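Local coordinates for envelope glycoprotein (Bourbon virus, PDB 5ZKX), which drives fusion of the viral and host membranes as a class III fusion glycoprotein of the gp64 family, captured here as its postfusion trimer, at the interface of chains A and B. Residues are numbered along the deposited sequence; one frame, centred on the assembly and turned at random. Chains: chain A/B, Envelope glycoprotein.

Contact 1: the interface of chains A and B. Residues chain A 414, 416; chain B 284, 287-288, 291.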
# COMPACT_ATOMS: atom_id res chain seq x y z
N VAL A 414 -0.27 -8.85 4.72
CA VAL A 414 -0.97 -7.58 4.53
C VAL A 414 -2.20 -7.58 5.42
O VAL A 414 -3.09 -8.42 5.25
CB VAL A 414 -1.36 -7.34 3.06
CG1 VAL A 414 -2.14 -6.05 2.92
CG2 VAL A 414 -0.13 -7.31 2.17
N GLY A 416 -3.67 -4.23 6.81
CA GLY A 416 -4.43 -2.99 6.80
C GLY A 416 -4.14 -2.10 7.99
O GLY A 416 -3.16 -2.28 8.72
N VAL B 284 -5.49 -2.86 0.14
CA VAL B 284 -4.91 -4.17 0.44
C VAL B 284 -4.85 -5.02 -0.82
O VAL B 284 -3.92 -5.81 -1.01
CB VAL B 284 -5.73 -4.86 1.56
CG1 VAL B 284 -5.43 -6.35 1.61
CG2 VAL B 284 -5.45 -4.20 2.90
N VAL B 287 -1.73 -4.04 -2.99
CA VAL B 287 -0.48 -4.57 -2.46
C VAL B 287 -0.42 -6.08 -2.64
O VAL B 287 0.64 -6.64 -2.95
CB VAL B 287 -0.32 -4.16 -0.98
CG1 VAL B 287 0.91 -4.81 -0.37
CG2 VAL B 287 -0.23 -2.66 -0.87
N ASN B 288 -1.55 -6.77 -2.48
CA ASN B 288 -1.59 -8.20 -2.74
C ASN B 288 -1.35 -8.51 -4.22
O ASN B 288 -0.83 -9.58 -4.55
CB ASN B 288 -2.92 -8.79 -2.28
CG ASN B 288 -2.90 -9.19 -0.81
OD1 ASN B 288 -1.85 -9.31 -0.20
ND2 ASN B 288 -4.08 -9.41 -0.24
N ILE B 291 2.29 -8.37 -4.62
CA ILE B 291 2.80 -9.62 -4.07
C ILE B 291 2.71 -10.74 -5.10
O ILE B 291 3.66 -11.51 -5.30
CB ILE B 291 2.04 -9.99 -2.78
CG1 ILE B 291 2.49 -9.10 -1.63
CG2 ILE B 291 2.22 -11.46 -2.44
CD1 ILE B 291 1.77 -9.38 -0.33
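The side-chain amide oxygen OD1 of B:Asn288 lies 3.5 Å from the methyl CG2 of A:Val414, with CB of the same valine slightly farther off. Towards A:Val414 this is a packing contact of oxygen on a methyl. A chi1 of -87° swings the amide of B:Asn288 to the valine side of the helix, and a chi2 of -16° turns OD1 towards CG2.

A:Val414 belongs to an extended stretch of chain A that passes the first turns of the long helix 284-329 of chain B. Its two methyls have different neighbours. CG1, anti to the backbone N (chi1 177°), meets the isopropyl group of B:Val284, whose CG1 is 3.6 Å away and whose CG2 is nearly as close. The two valines run past each other in opposite directions, so that they overlap along their flanks.

CG2 of A:Val414 reaches farther along the helix. Besides the amide oxygen it touches CG1 of B:Val287 at 3.7 Å and the terminal methyl CD1 of B:Ile291 at 3.8 Å. One methyl is thus cradled by groups from successive turns, and the valine packs against the side chains at positions 284, 287, 288 and 291. B:Ile291 only grazes it, through the end of an extended side chain.

A:Gly416 has a marginal part: its CA approaches CG2 of B:Val284 at 4.2 Å, and the lack of a side chain probably lets the loop pass close to the start of the helix.

A:Val414 hides far more surface than any other residue here. The patch probably helps to lay this segment of one protomer against the N-terminal turns of a neighbour's long helix, and so to steady the postfusion trimer.

Contact 2: the interface of chains A and B. Residues chain A 52, 70-72, 438; chain B 439-440.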
# COMPACT_ATOMS: atom_id res chain seq x y z
N TRP A 52 -30.79 10.96 25.39
CA TRP A 52 -31.06 12.39 25.25
C TRP A 52 -32.22 12.76 26.15
O TRP A 52 -33.29 12.13 26.09
CB TRP A 52 -31.37 12.72 23.79
CG TRP A 52 -32.06 14.03 23.62
CD1 TRP A 52 -33.40 14.25 23.46
CD2 TRP A 52 -31.43 15.32 23.56
NE1 TRP A 52 -33.64 15.59 23.32
CE2 TRP A 52 -32.45 16.27 23.38
CE3 TRP A 52 -30.11 15.76 23.66
CZ2 TRP A 52 -32.20 17.64 23.29
CZ3 TRP A 52 -29.86 17.12 23.57
CH2 TRP A 52 -30.89 18.04 23.38
N ASN A 70 -31.53 20.55 28.69
CA ASN A 70 -31.27 19.42 27.81
C ASN A 70 -29.86 18.90 28.02
O ASN A 70 -28.93 19.67 28.29
CB ASN A 70 -31.46 19.81 26.33
CG ASN A 70 -32.82 20.42 26.04
OD1 ASN A 70 -33.76 20.26 26.82
ND2 ASN A 70 -32.92 21.11 24.92
N SER A 71 -29.69 17.59 27.87
CA SER A 71 -28.39 16.98 28.07
C SER A 71 -28.31 15.67 27.29
O SER A 71 -29.30 14.94 27.18
CB SER A 71 -28.11 16.73 29.55
OG SER A 71 -29.09 15.87 30.11
N LEU A 72 -27.12 15.38 26.76
CA LEU A 72 -26.77 14.07 26.22
C LEU A 72 -25.91 13.37 27.26
O LEU A 72 -24.79 13.80 27.54
CB LEU A 72 -26.01 14.20 24.90
CG LEU A 72 -26.72 13.98 23.56
CD1 LEU A 72 -25.73 14.25 22.44
CD2 LEU A 72 -27.29 12.58 23.46
N MET A 438 -28.29 14.24 15.71
CA MET A 438 -28.32 15.44 16.53
C MET A 438 -28.28 16.73 15.72
O MET A 438 -27.88 17.77 16.26
CB MET A 438 -27.15 15.43 17.52
CG MET A 438 -27.21 14.33 18.56
SD MET A 438 -28.51 14.57 19.77
CE MET A 438 -28.06 16.17 20.43
N THR B 439 -23.41 19.92 19.10
CA THR B 439 -24.55 19.04 18.85
C THR B 439 -25.84 19.55 19.50
O THR B 439 -26.93 19.34 18.95
CB THR B 439 -24.26 17.62 19.34
OG1 THR B 439 -23.76 17.66 20.68
CG2 THR B 439 -23.24 16.95 18.44
N TYR B 440 -25.75 20.20 20.66
CA TYR B 440 -26.95 20.74 21.29
C TYR B 440 -26.58 21.90 22.19
O TYR B 440 -25.44 22.02 22.65
CB TYR B 440 -27.71 19.65 22.06
CG TYR B 440 -27.06 19.19 23.35
CD1 TYR B 440 -27.48 19.69 24.57
CD2 TYR B 440 -26.05 18.24 23.34
CE1 TYR B 440 -26.90 19.27 25.75
CE2 TYR B 440 -25.46 17.81 24.52
CZ TYR B 440 -25.89 18.33 25.72
OH TYR B 440 -25.32 17.91 26.90
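B:Tyr440 reaches out of chain B and lays one face of its ring on A:Trp52 and the strand 67-74 of chain A, in what is probably the fusion domain of this gp64-family, class III glycoprotein. Starting at the backbone, CB of B:Tyr440 sits at the outer edge of the six-membered ring of A:Trp52, by CZ3 and CH2, and has the methyl CE of A:Met438 at 3.9 Å. A chi1 of 72° places CG between the backbone N and the carbonyl carbon and sends the ring towards chain A.

CG then meets CZ3 of A:Trp52 at 3.5 Å. The indole presents its edge, with CG of the tyrosine in the indole plane, and the two planes stand at 86°. The tyrosine therefore offers its face, in an edge-to-face pair.

Farther out, CE2 packs on CB of A:Leu72 at 3.7 Å, while CD2 and CE2 also brush the CD1 methyl of that leucine. On the opposite margin CE1 runs beside the strand backbone, 3.3 Å from the carbonyl O of A:Asn70 and close to CA of A:Ser71. Indole edge, leucine CB and serine CA all lie on the same face of the ring.

At the tip, the phenol OH accepts a hydrogen bond from the backbone N of A:Leu72 at 3.1 Å, nearly straight with 166° at the hydrogen. The amide approaches from above the ring plane, from the side on which the indole sits. Being a main-chain donor, it ties the phenol to the strand and probably helps to set how far the tyrosine extends.

Next to the tyrosine, B:Thr439 covers A:Met438. The methionine bends at chi2 and chi3, bringing CE back to within 3.7 Å of the carbonyl O of B:Thr439, and its CB faces CB of the threonine.

The C-alpha centres of contact 1 and contact 2 are about 42 Å apart, and both join chains A and B without sharing a residue. In chain A the segment used in contact 1 comes shortly before helix 422-437 and A:Met438 of contact 2 directly follows it, while strands 44-58 and 67-74 supply the rest of contact 2. Chain B contributes the beginning of its long helix to contact 1 and the residues just beyond its own helix 422-437 to contact 2. The two chains are thus held together at well-separated levels, and repetition among the three copies probably helps to stabilise the postfusion trimer along its length.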